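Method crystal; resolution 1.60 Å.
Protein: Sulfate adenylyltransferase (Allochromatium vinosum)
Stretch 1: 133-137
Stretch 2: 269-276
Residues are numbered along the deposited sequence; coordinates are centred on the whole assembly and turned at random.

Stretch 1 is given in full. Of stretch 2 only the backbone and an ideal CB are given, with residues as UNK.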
# COMPACT_ATOMS: atom_id res chain seq x y z
N GLU A 133 32.69 -16.77 2.30
CA GLU A 133 33.57 -16.53 1.15
C GLU A 133 32.79 -16.60 -0.19
O GLU A 133 33.01 -15.79 -1.09
CB GLU A 133 34.75 -17.51 1.16
CG GLU A 133 35.76 -17.15 0.09
CD GLU A 133 35.36 -17.72 -1.26
OE1 GLU A 133 35.66 -17.08 -2.31
OE2 GLU A 133 34.74 -18.81 -1.27
N GLN A 134 31.86 -17.55 -0.30
CA GLN A 134 31.09 -17.71 -1.54
C GLN A 134 30.06 -16.59 -1.79
O GLN A 134 29.92 -16.09 -2.92
CB GLN A 134 30.40 -19.09 -1.57
CG GLN A 134 31.39 -20.25 -1.68
CD GLN A 134 31.97 -20.35 -3.07
OE1 GLN A 134 31.30 -20.76 -4.01
NE2 GLN A 134 33.21 -19.94 -3.22
N VAL A 135 29.35 -16.18 -0.74
CA VAL A 135 28.31 -15.14 -0.89
C VAL A 135 28.91 -13.74 -1.05
O VAL A 135 28.50 -12.96 -1.93
CB VAL A 135 27.31 -15.15 0.26
CG1 VAL A 135 26.36 -13.95 0.18
CG2 VAL A 135 26.48 -16.45 0.24
N TYR A 136 29.88 -13.41 -0.20
CA TYR A 136 30.42 -12.04 -0.11
C TYR A 136 31.71 -11.82 -0.90
O TYR A 136 32.17 -10.68 -1.03
CB TYR A 136 30.60 -11.64 1.38
CG TYR A 136 29.29 -11.70 2.14
CD1 TYR A 136 28.36 -10.64 2.11
CD2 TYR A 136 28.95 -12.84 2.87
CE1 TYR A 136 27.12 -10.72 2.80
CE2 TYR A 136 27.72 -12.92 3.57
CZ TYR A 136 26.83 -11.87 3.55
OH TYR A 136 25.62 -11.95 4.22
N GLY A 137 32.30 -12.91 -1.40
CA GLY A 137 33.54 -12.85 -2.18
C GLY A 137 34.78 -12.43 -1.41
O GLY A 137 35.76 -11.97 -2.00
N UNK A 269 20.36 -4.53 3.21
CA UNK A 269 21.44 -4.66 2.23
C UNK A 269 22.51 -5.67 2.65
O UNK A 269 22.93 -5.70 3.83
CB UNK A 269 22.09 -3.30 2.00
N UNK A 270 22.97 -6.49 1.70
CA UNK A 270 24.07 -7.44 1.95
C UNK A 270 25.46 -6.88 1.66
O UNK A 270 26.49 -7.43 2.10
CB UNK A 270 23.86 -8.70 1.10
N UNK A 271 25.51 -5.79 0.90
CA UNK A 271 26.78 -5.25 0.41
C UNK A 271 27.61 -6.30 -0.35
O UNK A 271 28.83 -6.27 -0.28
CB UNK A 271 27.59 -4.70 1.58
N UNK A 272 26.95 -7.20 -1.08
CA UNK A 272 27.61 -8.37 -1.69
C UNK A 272 27.85 -8.24 -3.19
O UNK A 272 28.20 -9.22 -3.88
CB UNK A 272 26.77 -9.62 -1.43
N UNK A 273 27.70 -7.03 -3.70
CA UNK A 273 28.12 -6.73 -5.09
C UNK A 273 27.49 -7.67 -6.09
O UNK A 273 26.24 -7.80 -6.09
CB UNK A 273 29.64 -6.81 -5.22
N UNK A 274 28.31 -8.32 -6.92
CA UNK A 274 27.78 -9.17 -7.99
C UNK A 274 26.80 -10.23 -7.49
O UNK A 274 25.75 -10.46 -8.11
CB UNK A 274 28.94 -9.86 -8.72
N UNK A 275 27.10 -10.90 -6.37
CA UNK A 275 26.08 -11.84 -5.87
C UNK A 275 24.71 -11.21 -5.50
O UNK A 275 23.64 -11.81 -5.73
CB UNK A 275 26.64 -12.55 -4.64
N UNK A 276 24.73 -9.99 -4.94
CA UNK A 276 23.52 -9.32 -4.56
C UNK A 276 22.78 -8.83 -5.81
O UNK A 276 21.55 -8.80 -5.81
CB UNK A 276 23.83 -8.16 -3.61

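Position 269 leaves its ideal CB with nothing of stretch 1 within 5.5 Å, so the visible atoms set no preference. The deposited residue is Met 269, whose side chain stays well clear of stretch 1.

At position 270 CA-to-CB points toward stretch 1, and the ideal CB lies 4.2 Å from Tyr 136 CE1. An aromatic ring carbon at that range suits an apolar side chain: leucine, isoleucine, valine or methionine would all be reasonable. The residue is Leu 270, chi1 m and chi2 t. Its CD2 lies 3.9 Å from Tyr 136 OH. The backbone approaches more closely still: Leu 270 O is 3.4 Å from Tyr 136 CE1, at the ring edge and near its plane.

Position 271 has phi/psi of 54/36, a left-handed conformation that glycine and asparagine adopt readily, and its CB meets nothing of stretch 1. The residue is nevertheless Tyr 271, whose side-chain end leads away from stretch 1.

Position 272 points toward the end of the helix in stretch 1. Its ideal CB is 3.8 Å from Val 135 O and 4.0 Å from Tyr 136 CD1, and the CA atoms of 136 and 272 are only 4.9 Å apart. Such close backbones favour a small residue, alanine, serine or glycine. Ala 272 fills the place, its CB 3.9 Å from Tyr 136 CD1. A water links the two backbones, its O donating to Val 135 O (2.7 Å) and to Ala 272 O (2.6 Å).

Position 273, at 55/-127, has a positive phi that by itself favours glycine; Gly 273 is found, at the N-cap position.

Position 274 opens the helix with phi -53, compatible with proline among many others, and its CB points sideways. Pro 274 does not touch stretch 1.

Position 275 points toward stretch 1, with its ideal CB 3.3 Å from Val 135 O and 5.1 Å from Gln 134 O. Carbonyl oxygens nearby invite a long donor, arginine or lysine, although glutamine could also reach. Arg 275 runs t, p, p and brings NH2 to 3.2 Å from Gln 134 O, but the angle is too poor for a hydrogen bond; NH1 and NH2 are satisfied elsewhere in the structure.

CA-to-CB at position 276 points sideways, and the ideal CB finds nothing of stretch 1 within 5.5 Å, but the preceding loop offers backbone NH groups, favouring an acceptor such as glutamate or glutamine. Glu 276 accepts from Leu 270 N through OE2 (2.9 Å) and from Ala 272 N through OE1 (3.1 Å), tying the loop to the helix.

Stretch 2 (269-276) MLYAGPRE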
# COMPACT_ATOMS: atom_id res chain seq x y z
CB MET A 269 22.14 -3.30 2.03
CG MET A 269 21.28 -2.21 1.40
SD MET A 269 22.07 -0.56 1.63
CE MET A 269 23.57 -0.76 0.66
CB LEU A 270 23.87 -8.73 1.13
CG LEU A 270 22.56 -9.49 1.33
CD1 LEU A 270 22.44 -10.59 0.32
CD2 LEU A 270 22.52 -10.12 2.75
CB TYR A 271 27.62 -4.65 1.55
CG TYR A 271 26.93 -3.56 2.36
CD1 TYR A 271 26.99 -2.22 1.96
CD2 TYR A 271 26.25 -3.87 3.53
CE1 TYR A 271 26.36 -1.21 2.73
CE2 TYR A 271 25.61 -2.89 4.29
CZ TYR A 271 25.67 -1.57 3.88
OH TYR A 271 25.04 -0.62 4.66
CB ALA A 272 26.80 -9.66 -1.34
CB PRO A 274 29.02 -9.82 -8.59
CG PRO A 274 30.18 -8.93 -8.21
CD PRO A 274 29.78 -8.15 -6.99
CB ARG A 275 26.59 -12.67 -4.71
CG ARG A 275 25.58 -13.77 -4.29
CD ARG A 275 25.40 -14.91 -5.38
NE ARG A 275 26.60 -15.71 -5.47
CZ ARG A 275 26.76 -16.89 -4.85
NH1 ARG A 275 25.77 -17.44 -4.17
NH2 ARG A 275 27.90 -17.51 -4.94
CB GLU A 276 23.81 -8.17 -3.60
CG GLU A 276 22.58 -7.54 -3.03
CD GLU A 276 22.86 -6.72 -1.79
OE1 GLU A 276 24.03 -6.32 -1.65
OE2 GLU A 276 21.91 -6.49 -0.99
O HOH W 1 29.79 -11.27 -3.62
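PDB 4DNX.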